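Local coordinates for succinoglycan biosynthesis protein (Bacillus cereus ATCC 14579, PDB 3B55), which is of unknown function but binds calcium and belongs to the erythromycin esterase-like family, suggesting a hydrolytic role, at residues 114-119 against 178-183; 171-176 against 288-293. The protein carries 1 engineered substitution. All coordinates share one frame; numbering follows the deposited sequence.

Contact 1. Residues 114-119 against 178-183; sequences EGWDRA and ENVYNN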
ATOM      1  N   GLU A 114      -4.495  -1.915  -2.592  1.00 15.74           N
ATOM      2  CA  GLU A 114      -5.627  -2.195  -3.463  1.00 17.22           C
ATOM      3  C   GLU A 114      -6.468  -3.288  -2.809  1.00 14.35           C
ATOM      4  O   GLU A 114      -5.972  -4.052  -1.981  1.00 13.43           O
ATOM      5  CB  GLU A 114      -5.095  -2.658  -4.826  1.00 19.56           C
ATOM      6  CG  GLU A 114      -6.152  -2.990  -5.862  1.00 24.02           C
ATOM      7  CD  GLU A 114      -7.059  -1.816  -6.148  1.00 29.47           C
ATOM      8  OE1 GLU A 114      -7.929  -1.519  -5.302  1.00 32.26           O
ATOM      9  OE2 GLU A 114      -6.895  -1.187  -7.213  1.00 28.41           O
ATOM     10  N   GLY A 115      -7.741  -3.352  -3.173  1.00 10.13           N
ATOM     11  CA  GLY A 115      -8.609  -4.361  -2.600  1.00 10.05           C
ATOM     12  C   GLY A 115      -8.052  -5.756  -2.811  1.00  7.22           C
ATOM     13  O   GLY A 115      -7.540  -6.081  -3.885  1.00  6.91           O
ATOM     14  N   TRP A 116      -8.142  -6.581  -1.774  1.00 10.22           N
ATOM     15  CA  TRP A 116      -7.657  -7.949  -1.839  1.00 11.70           C
ATOM     16  C   TRP A 116      -8.362  -8.731  -2.944  1.00 11.54           C
ATOM     17  O   TRP A 116      -7.730  -9.535  -3.625  1.00 12.04           O
ATOM     18  CB  TRP A 116      -7.849  -8.633  -0.478  1.00  8.77           C
ATOM     19  CG  TRP A 116      -7.743 -10.129  -0.510  1.00  5.74           C
ATOM     20  CD1 TRP A 116      -8.684 -11.012  -0.965  1.00  3.86           C
ATOM     21  CD2 TRP A 116      -6.643 -10.921  -0.044  1.00  4.04           C
ATOM     22  NE1 TRP A 116      -8.238 -12.306  -0.808  1.00  5.72           N
ATOM     23  CE2 TRP A 116      -6.989 -12.277  -0.243  1.00  5.22           C
ATOM     24  CE3 TRP A 116      -5.401 -10.616   0.526  1.00  5.65           C
ATOM     25  CZ2 TRP A 116      -6.131 -13.329   0.106  1.00  8.01           C
ATOM     26  CZ3 TRP A 116      -4.547 -11.664   0.875  1.00  5.57           C
ATOM     27  CH2 TRP A 116      -4.919 -13.002   0.663  1.00  8.39           C
ATOM     28  N   ASP A 117      -9.659  -8.497  -3.121  1.00 12.23           N
ATOM     29  CA  ASP A 117     -10.412  -9.206  -4.154  1.00 16.09           C
ATOM     30  C   ASP A 117     -10.000  -8.816  -5.568  1.00 15.95           C
ATOM     31  O   ASP A 117      -9.840  -9.675  -6.438  1.00 18.31           O
ATOM     32  CB  ASP A 117     -11.924  -8.981  -3.995  1.00 17.76           C
ATOM     33  CG  ASP A 117     -12.293  -7.518  -3.852  1.00 18.27           C
ATOM     34  OD1 ASP A 117     -11.563  -6.653  -4.380  1.00 25.06           O
ATOM     35  OD2 ASP A 117     -13.329  -7.232  -3.217  1.00 21.91           O
ATOM     36  N   ARG A 118      -9.831  -7.520  -5.797  1.00 15.43           N
ATOM     37  CA  ARG A 118      -9.455  -7.030  -7.111  1.00 14.11           C
ATOM     38  C   ARG A 118      -8.061  -7.529  -7.497  1.00 13.13           C
ATOM     39  O   ARG A 118      -7.823  -7.893  -8.650  1.00 15.44           O
ATOM     40  CB  ARG A 118      -9.539  -5.492  -7.119  1.00 14.36           C
ATOM     41  CG  ARG A 118     -10.940  -4.995  -6.744  1.00 19.80           C
ATOM     42  CD  ARG A 118     -11.060  -3.488  -6.503  1.00 18.11           C
ATOM     43  NE  ARG A 118     -11.177  -2.727  -7.739  1.00 30.26           N
ATOM     44  CZ  ARG A 118     -12.142  -1.851  -7.994  1.00 23.83           C
ATOM     45  NH1 ARG A 118     -13.097  -1.609  -7.098  1.00 17.46           N
ATOM     46  NH2 ARG A 118     -12.136  -1.199  -9.145  1.00 23.81           N
ATOM     47  N   ALA A 119      -7.153  -7.581  -6.527  1.00  9.84           N
ATOM     48  CA  ALA A 119      -5.793  -8.043  -6.795  1.00  7.46           C
ATOM     49  C   ALA A 119      -5.734  -9.530  -7.168  1.00  9.89           C
ATOM     50  O   ALA A 119      -4.774  -9.972  -7.796  1.00  9.87           O
ATOM     51  CB  ALA A 119      -4.900  -7.772  -5.591  1.00  7.63           C
ATOM     52  N   GLU A 178     -17.400 -11.342  -5.319  1.00 21.10           N
ATOM     53  CA  GLU A 178     -17.720 -12.754  -5.418  1.00 21.81           C
ATOM     54  C   GLU A 178     -16.542 -13.711  -5.648  1.00 21.56           C
ATOM     55  O   GLU A 178     -16.600 -14.868  -5.223  1.00 20.02           O
ATOM     56  CB  GLU A 178     -18.786 -12.933  -6.505  1.00 24.28           C
ATOM     57  CG  GLU A 178     -19.598 -14.205  -6.404  1.00 33.76           C
ATOM     58  CD  GLU A 178     -20.864 -14.144  -7.245  1.00 43.99           C
ATOM     59  OE1 GLU A 178     -21.582 -15.167  -7.328  1.00 42.60           O
ATOM     60  OE2 GLU A 178     -21.143 -13.065  -7.817  1.00 38.91           O
ATOM     61  N   ASN A 179     -15.472 -13.257  -6.296  1.00 18.06           N
ATOM     62  CA  ASN A 179     -14.341 -14.154  -6.529  1.00 19.27           C
ATOM     63  C   ASN A 179     -13.742 -14.684  -5.232  1.00 18.87           C
ATOM     64  O   ASN A 179     -13.259 -15.812  -5.182  1.00 21.57           O
ATOM     65  CB  ASN A 179     -13.253 -13.478  -7.381  1.00 22.19           C
ATOM     66  CG  ASN A 179     -12.881 -12.087  -6.883  1.00 24.82           C
ATOM     67  OD1 ASN A 179     -13.466 -11.569  -5.926  1.00 29.31           O
ATOM     68  ND2 ASN A 179     -11.893 -11.480  -7.531  1.00 24.58           N
ATOM     69  N   VAL A 180     -13.780 -13.878  -4.178  1.00 17.63           N
ATOM     70  CA  VAL A 180     -13.247 -14.312  -2.892  1.00 15.43           C
ATOM     71  C   VAL A 180     -14.108 -15.452  -2.355  1.00 14.73           C
ATOM     72  O   VAL A 180     -13.593 -16.451  -1.860  1.00 16.59           O
ATOM     73  CB  VAL A 180     -13.242 -13.153  -1.870  1.00 15.18           C
ATOM     74  CG1 VAL A 180     -13.015 -13.692  -0.460  1.00  8.18           C
ATOM     75  CG2 VAL A 180     -12.156 -12.155  -2.234  1.00 15.67           C
ATOM     76  N   TYR A 181     -15.424 -15.286  -2.456  1.00 15.48           N
ATOM     77  CA  TYR A 181     -16.376 -16.288  -1.994  1.00 18.71           C
ATOM     78  C   TYR A 181     -16.256 -17.580  -2.799  1.00 20.26           C
ATOM     79  O   TYR A 181     -16.337 -18.671  -2.231  1.00 22.29           O
ATOM     80  CB  TYR A 181     -17.803 -15.744  -2.092  1.00 15.34           C
ATOM     81  CG  TYR A 181     -18.083 -14.632  -1.109  1.00 14.32           C
ATOM     82  CD1 TYR A 181     -18.287 -14.906   0.246  1.00 16.66           C
ATOM     83  CD2 TYR A 181     -18.125 -13.302  -1.526  1.00 12.88           C
ATOM     84  CE1 TYR A 181     -18.528 -13.882   1.162  1.00 12.93           C
ATOM     85  CE2 TYR A 181     -18.365 -12.272  -0.620  1.00 10.74           C
ATOM     86  CZ  TYR A 181     -18.565 -12.570   0.721  1.00 12.11           C
ATOM     87  OH  TYR A 181     -18.808 -11.557   1.621  1.00 12.73           O
ATOM     88  N   ASN A 182     -16.064 -17.459  -4.114  1.00 21.42           N
ATOM     89  CA  ASN A 182     -15.929 -18.639  -4.960  1.00 21.51           C
ATOM     90  C   ASN A 182     -14.661 -19.425  -4.657  1.00 21.02           C
ATOM     91  O   ASN A 182     -14.608 -20.627  -4.911  1.00 25.48           O
ATOM     92  CB  ASN A 182     -15.957 -18.269  -6.445  1.00 22.64           C
ATOM     93  CG  ASN A 182     -17.318 -17.771  -6.895  1.00 25.11           C
ATOM     94  OD1 ASN A 182     -18.352 -18.256  -6.439  1.00 31.06           O
ATOM     95  ND2 ASN A 182     -17.322 -16.811  -7.812  1.00 34.48           N
ATOM     96  N   ASN A 183     -13.633 -18.764  -4.132  1.00 20.52           N
ATOM     97  CA  ASN A 183     -12.402 -19.478  -3.785  1.00 21.17           C
ATOM     98  C   ASN A 183     -12.681 -20.418  -2.619  1.00 22.94           C
ATOM     99  O   ASN A 183     -12.215 -21.558  -2.595  1.00 26.79           O
ATOM    100  CB  ASN A 183     -11.282 -18.510  -3.387  1.00 17.21           C
ATOM    101  CG  ASN A 183     -10.639 -17.836  -4.583  1.00 23.36           C
ATOM    102  OD1 ASN A 183     -10.617 -18.391  -5.684  1.00 16.45           O
ATOM    103  ND2 ASN A 183     -10.089 -16.643  -4.369  1.00 21.02           N
TER
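The indole of Trp-116 meets Val-180 at its edge. Val-180 CG2 lies in the ring plane, 3.9 Å from Trp-116 CD1 and slightly farther from NE1. Because CG2 lies in the plane, the methyl meets the rim of the five-membered ring. The two side chains cross at about a right angle. Helix 250-268 also packs on the indole, through Gln-257 and Ile-261, and Asn-258 takes a weak hydrogen bond from Trp-116 NE1.

The second flat group is the amide of Asn-179. Its ND2 donates to Asp-117 O at 2.9 Å. The bond is bent, with an N-H...O angle of 137°. The donor stands above the carbonyl plane, 46° out of it, and the acceptor is tilted from the amide plane. The chi1 of 48° places CG of Asn-179 between its own backbone N and carbonyl carbon. There the amide oxygen also comes near Asp-117, with OD1 3.6 Å from Asp-117 CB.

Asp-117 CB is shared, because Val-180 CG2 rests on it as well, at 3.6 Å. That single methyl touches both Asp-117 and Trp-116. The carboxylate of Asp-117 turns elsewhere. Its OD2 accepts hydrogen bonds from Asn-177 N and Ser-175 OG, tying the start of helix 116-128 to the chain just ahead of helix 178-192. Leu-120, one turn on, extends the contact by touching Asn-179, Val-180 and Asn-183.

The arrangement is a helix-helix contact at the C-terminal ends of two neighbouring parallel strands, 109-112 and 167-172. Each strand is followed by one of the two helices. Such beta-alpha succession is characteristic of an alpha/beta fold, here in a protein of the erythromycin esterase family.

Contact 2. Residues 171-176 against 288-293; sequences MDIQSV and YENAKW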
HETATM    1  N   MSE A 171      -4.027  -5.530  -0.055  1.00 11.02           N
HETATM    2  CA  MSE A 171      -4.254  -5.470   1.378  1.00 15.24           C
HETATM    3  C   MSE A 171      -5.501  -4.676   1.777  1.00 14.15           C
HETATM    4  O   MSE A 171      -5.906  -4.709   2.940  1.00 12.35           O
HETATM    5  CB  MSE A 171      -3.022  -4.891   2.073  1.00 13.36           C
HETATM    6  CG  MSE A 171      -2.793  -3.415   1.813  1.00 16.79           C
HETATM    7 SE   MSE A 171      -1.209  -2.740   2.708  1.00 30.50          SE
HETATM    8  CE  MSE A 171      -0.912  -1.157   1.628  1.00 16.39           C
ATOM      9  N   ASP A 172      -6.118  -3.977   0.824  1.00 11.53           N
ATOM     10  CA  ASP A 172      -7.303  -3.179   1.142  1.00 12.48           C
ATOM     11  C   ASP A 172      -8.603  -3.980   1.141  1.00 14.02           C
ATOM     12  O   ASP A 172      -8.706  -5.018   0.484  1.00 10.84           O
ATOM     13  CB  ASP A 172      -7.431  -2.000   0.179  1.00 10.63           C
ATOM     14  CG  ASP A 172      -8.103  -0.812   0.817  1.00 12.51           C
ATOM     15  OD1 ASP A 172      -8.700  -0.985   1.902  1.00 13.90           O
ATOM     16  OD2 ASP A 172      -8.046   0.292   0.239  1.00 17.98           O
ATOM     17  N   ILE A 173      -9.596  -3.474   1.872  1.00 16.36           N
ATOM     18  CA  ILE A 173     -10.895  -4.134   2.000  1.00 17.49           C
ATOM     19  C   ILE A 173     -12.103  -3.207   1.826  1.00 19.56           C
ATOM     20  O   ILE A 173     -13.011  -3.213   2.657  1.00 18.57           O
ATOM     21  CB  ILE A 173     -11.032  -4.783   3.386  1.00 19.06           C
ATOM     22  CG1 ILE A 173     -10.745  -3.732   4.463  1.00 14.89           C
ATOM     23  CG2 ILE A 173     -10.090  -5.961   3.513  1.00 18.39           C
ATOM     24  CD1 ILE A 173     -11.054  -4.190   5.871  1.00 22.08           C
ATOM     25  N   GLN A 174     -12.131  -2.423   0.758  1.00 18.19           N
ATOM     26  CA  GLN A 174     -13.253  -1.526   0.540  1.00 20.86           C
ATOM     27  C   GLN A 174     -14.433  -2.333   0.005  1.00 19.60           C
ATOM     28  O   GLN A 174     -15.538  -1.815  -0.169  1.00 17.73           O
ATOM     29  CB  GLN A 174     -12.850  -0.426  -0.442  1.00 21.76           C
ATOM     30  CG  GLN A 174     -11.471   0.152  -0.145  1.00 36.45           C
ATOM     31  CD  GLN A 174     -11.442   1.669  -0.163  1.00 49.66           C
ATOM     32  OE1 GLN A 174     -12.093   2.323   0.653  1.00 53.11           O
ATOM     33  NE2 GLN A 174     -10.683   2.236  -1.094  1.00 52.64           N
ATOM     34  N   SER A 175     -14.184  -3.616  -0.244  1.00 18.90           N
ATOM     35  CA  SER A 175     -15.205  -4.520  -0.754  1.00 17.46           C
ATOM     36  C   SER A 175     -14.718  -5.971  -0.735  1.00 17.27           C
ATOM     37  O   SER A 175     -13.530  -6.247  -0.582  1.00 16.43           O
ATOM     38  CB  SER A 175     -15.584  -4.139  -2.188  1.00 19.60           C
ATOM     39  OG  SER A 175     -14.507  -4.388  -3.074  1.00 16.40           O
ATOM     40  N   VAL A 176     -15.658  -6.894  -0.882  1.00 18.32           N
ATOM     41  CA  VAL A 176     -15.369  -8.322  -0.906  1.00 18.28           C
ATOM     42  C   VAL A 176     -16.219  -8.896  -2.027  1.00 18.56           C
ATOM     43  O   VAL A 176     -17.336  -9.375  -1.794  1.00 18.30           O
ATOM     44  CB  VAL A 176     -15.779  -9.005   0.405  1.00 17.47           C
ATOM     45  CG1 VAL A 176     -15.509 -10.498   0.309  1.00 18.67           C
ATOM     46  CG2 VAL A 176     -15.021  -8.388   1.572  1.00 17.58           C
ATOM     47  N   TYR A 288      -2.644  -3.989   7.574  1.00  6.80           N
ATOM     48  CA  TYR A 288      -1.428  -4.425   8.260  1.00  5.65           C
ATOM     49  C   TYR A 288      -1.391  -5.943   8.298  1.00  5.68           C
ATOM     50  O   TYR A 288      -0.373  -6.555   7.963  1.00  6.14           O
ATOM     51  CB  TYR A 288      -1.423  -3.885   9.700  1.00  8.64           C
ATOM     52  CG  TYR A 288      -0.703  -4.756  10.709  1.00 10.02           C
ATOM     53  CD1 TYR A 288       0.671  -4.982  10.616  1.00 12.93           C
ATOM     54  CD2 TYR A 288      -1.393  -5.337  11.775  1.00 13.49           C
ATOM     55  CE1 TYR A 288       1.341  -5.763  11.559  1.00  5.94           C
ATOM     56  CE2 TYR A 288      -0.729  -6.119  12.731  1.00  8.94           C
ATOM     57  CZ  TYR A 288       0.637  -6.328  12.615  1.00 12.77           C
ATOM     58  OH  TYR A 288       1.309  -7.096  13.546  1.00 11.22           O
ATOM     59  N   GLU A 289      -2.513  -6.534   8.711  1.00  6.11           N
ATOM     60  CA  GLU A 289      -2.641  -7.985   8.826  1.00 13.05           C
ATOM     61  C   GLU A 289      -2.449  -8.677   7.487  1.00 10.18           C
ATOM     62  O   GLU A 289      -1.829  -9.736   7.413  1.00 13.68           O
ATOM     63  CB  GLU A 289      -4.018  -8.368   9.397  1.00 11.16           C
ATOM     64  CG  GLU A 289      -4.274  -7.888  10.819  1.00 15.95           C
ATOM     65  CD  GLU A 289      -5.556  -8.466  11.416  1.00 20.42           C
ATOM     66  OE1 GLU A 289      -6.430  -8.921  10.640  1.00 20.64           O
ATOM     67  OE2 GLU A 289      -5.698  -8.444  12.661  1.00 23.70           O
ATOM     68  N   ASN A 290      -2.978  -8.072   6.430  1.00  7.25           N
ATOM     69  CA  ASN A 290      -2.863  -8.650   5.100  1.00  9.58           C
ATOM     70  C   ASN A 290      -1.439  -8.564   4.579  1.00  6.86           C
ATOM     71  O   ASN A 290      -0.978  -9.463   3.882  1.00  5.02           O
ATOM     72  CB  ASN A 290      -3.844  -7.958   4.150  1.00  7.17           C
ATOM     73  CG  ASN A 290      -5.290  -8.248   4.518  1.00  9.47           C
ATOM     74  OD1 ASN A 290      -6.213  -7.517   4.138  1.00 11.22           O
ATOM     75  ND2 ASN A 290      -5.492  -9.330   5.265  1.00  3.85           N
ATOM     76  N   ALA A 291      -0.743  -7.484   4.928  1.00  8.76           N
ATOM     77  CA  ALA A 291       0.640  -7.303   4.510  1.00  5.76           C
ATOM     78  C   ALA A 291       1.518  -8.247   5.334  1.00  8.15           C
ATOM     79  O   ALA A 291       2.507  -8.788   4.835  1.00  9.57           O
ATOM     80  CB  ALA A 291       1.064  -5.868   4.734  1.00  3.86           C
ATOM     81  N   LYS A 292       1.155  -8.443   6.599  1.00  8.97           N
ATOM     82  CA  LYS A 292       1.913  -9.337   7.475  1.00 10.72           C
ATOM     83  C   LYS A 292       1.711 -10.782   7.031  1.00 11.56           C
ATOM     84  O   LYS A 292       2.666 -11.558   6.959  1.00 14.18           O
ATOM     85  CB  LYS A 292       1.473  -9.184   8.934  1.00 13.46           C
ATOM     86  CG  LYS A 292       2.230 -10.113   9.864  1.00 18.85           C
ATOM     87  CD  LYS A 292       2.105  -9.722  11.326  1.00 18.59           C
ATOM     88  CE  LYS A 292       0.949 -10.428  12.001  1.00 33.30           C
ATOM     89  NZ  LYS A 292       1.115 -10.383  13.484  1.00 44.71           N
ATOM     90  N   TRP A 293       0.468 -11.139   6.733  1.00  8.99           N
ATOM     91  CA  TRP A 293       0.163 -12.493   6.276  1.00  8.87           C
ATOM     92  C   TRP A 293       1.020 -12.858   5.039  1.00  8.42           C
ATOM     93  O   TRP A 293       1.543 -13.969   4.938  1.00 10.40           O
ATOM     94  CB  TRP A 293      -1.323 -12.596   5.923  1.00  8.76           C
ATOM     95  CG  TRP A 293      -1.708 -13.942   5.422  1.00 10.58           C
ATOM     96  CD1 TRP A 293      -2.138 -15.002   6.166  1.00 14.89           C
ATOM     97  CD2 TRP A 293      -1.595 -14.415   4.076  1.00  8.50           C
ATOM     98  NE1 TRP A 293      -2.295 -16.109   5.366  1.00 15.32           N
ATOM     99  CE2 TRP A 293      -1.966 -15.776   4.079  1.00  9.61           C
ATOM    100  CE3 TRP A 293      -1.211 -13.820   2.868  1.00  8.29           C
ATOM    101  CZ2 TRP A 293      -1.964 -16.559   2.915  1.00 10.42           C
ATOM    102  CZ3 TRP A 293      -1.208 -14.598   1.706  1.00 13.13           C
ATOM    103  CH2 TRP A 293      -1.582 -15.954   1.742  1.00 10.13           C
TER
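Asp-172 OD1 is held by two groups, Ile-173 N and His-283 NE2, beside the place where Met-171 meets Asn-290. Ile-173 N donates to OD1 of Asp-172 at 2.6 Å. The donor nitrogen meets OD1 on its anti side, 30° out of the carboxylate plane. Through His-283, OD1 links the end of the strand to helix 278-298. CG2 of Ile-173 lies loosely near the amide end of Asn-290.

Across the contact the chains come close, with Met-171 CA and Asn-290 CA 5.1 Å apart. Asn-290 CB lies 3.7 Å from Met-171 CA and nearly as close to Met-171 CB. With chi1 at -67°, CG of Asn-290 is anti to its carbonyl carbon, and the amide group extends to the backbone carbonyl of Met-171.

Met-171 is a selenomethionine. Its chain runs extended beyond CG and leaves Asn-290 behind. On the way SE passes Ala-291 CB at 4.4 Å, a loose apolar contact. The side chain of Met-171 is about 4 Å from that of the calcium ligand Glu-113 and about 8 Å from the calcium ion.

Strand 167-172 is the last strand at this side of the main sheet, bonded to 109-112 through Met-171 and Leu-112. Helix 278-298 lies against it. Val-303 of strand 301-306 touches both Met-171 and Ala-291, and Ile-261 of helix 250-268 packs on Asn-290.

In the fold
Both contacts are buried, but contact 2 lies deeper: its centre is about 9 Å from the centre of the chain, against about 17 Å for the centre of contact 1. Contact 1 joins two helices, with one side-chain-to-backbone hydrogen bond and a methyl at an indole edge. Contact 2 sets a strand end on a helix, largely through close aliphatic packing, and reaches towards the calcium site. Their segments alternate along the chain and touch directly. Trp-116 N and Asp-172 O are 2.8 Å apart, a probable hydrogen bond, and Glu-114 O probably accepts from Asp-172 N. Helix 250-268 borders both contacts. Strand 167-172 is followed, after a short loop, by helix 178-192.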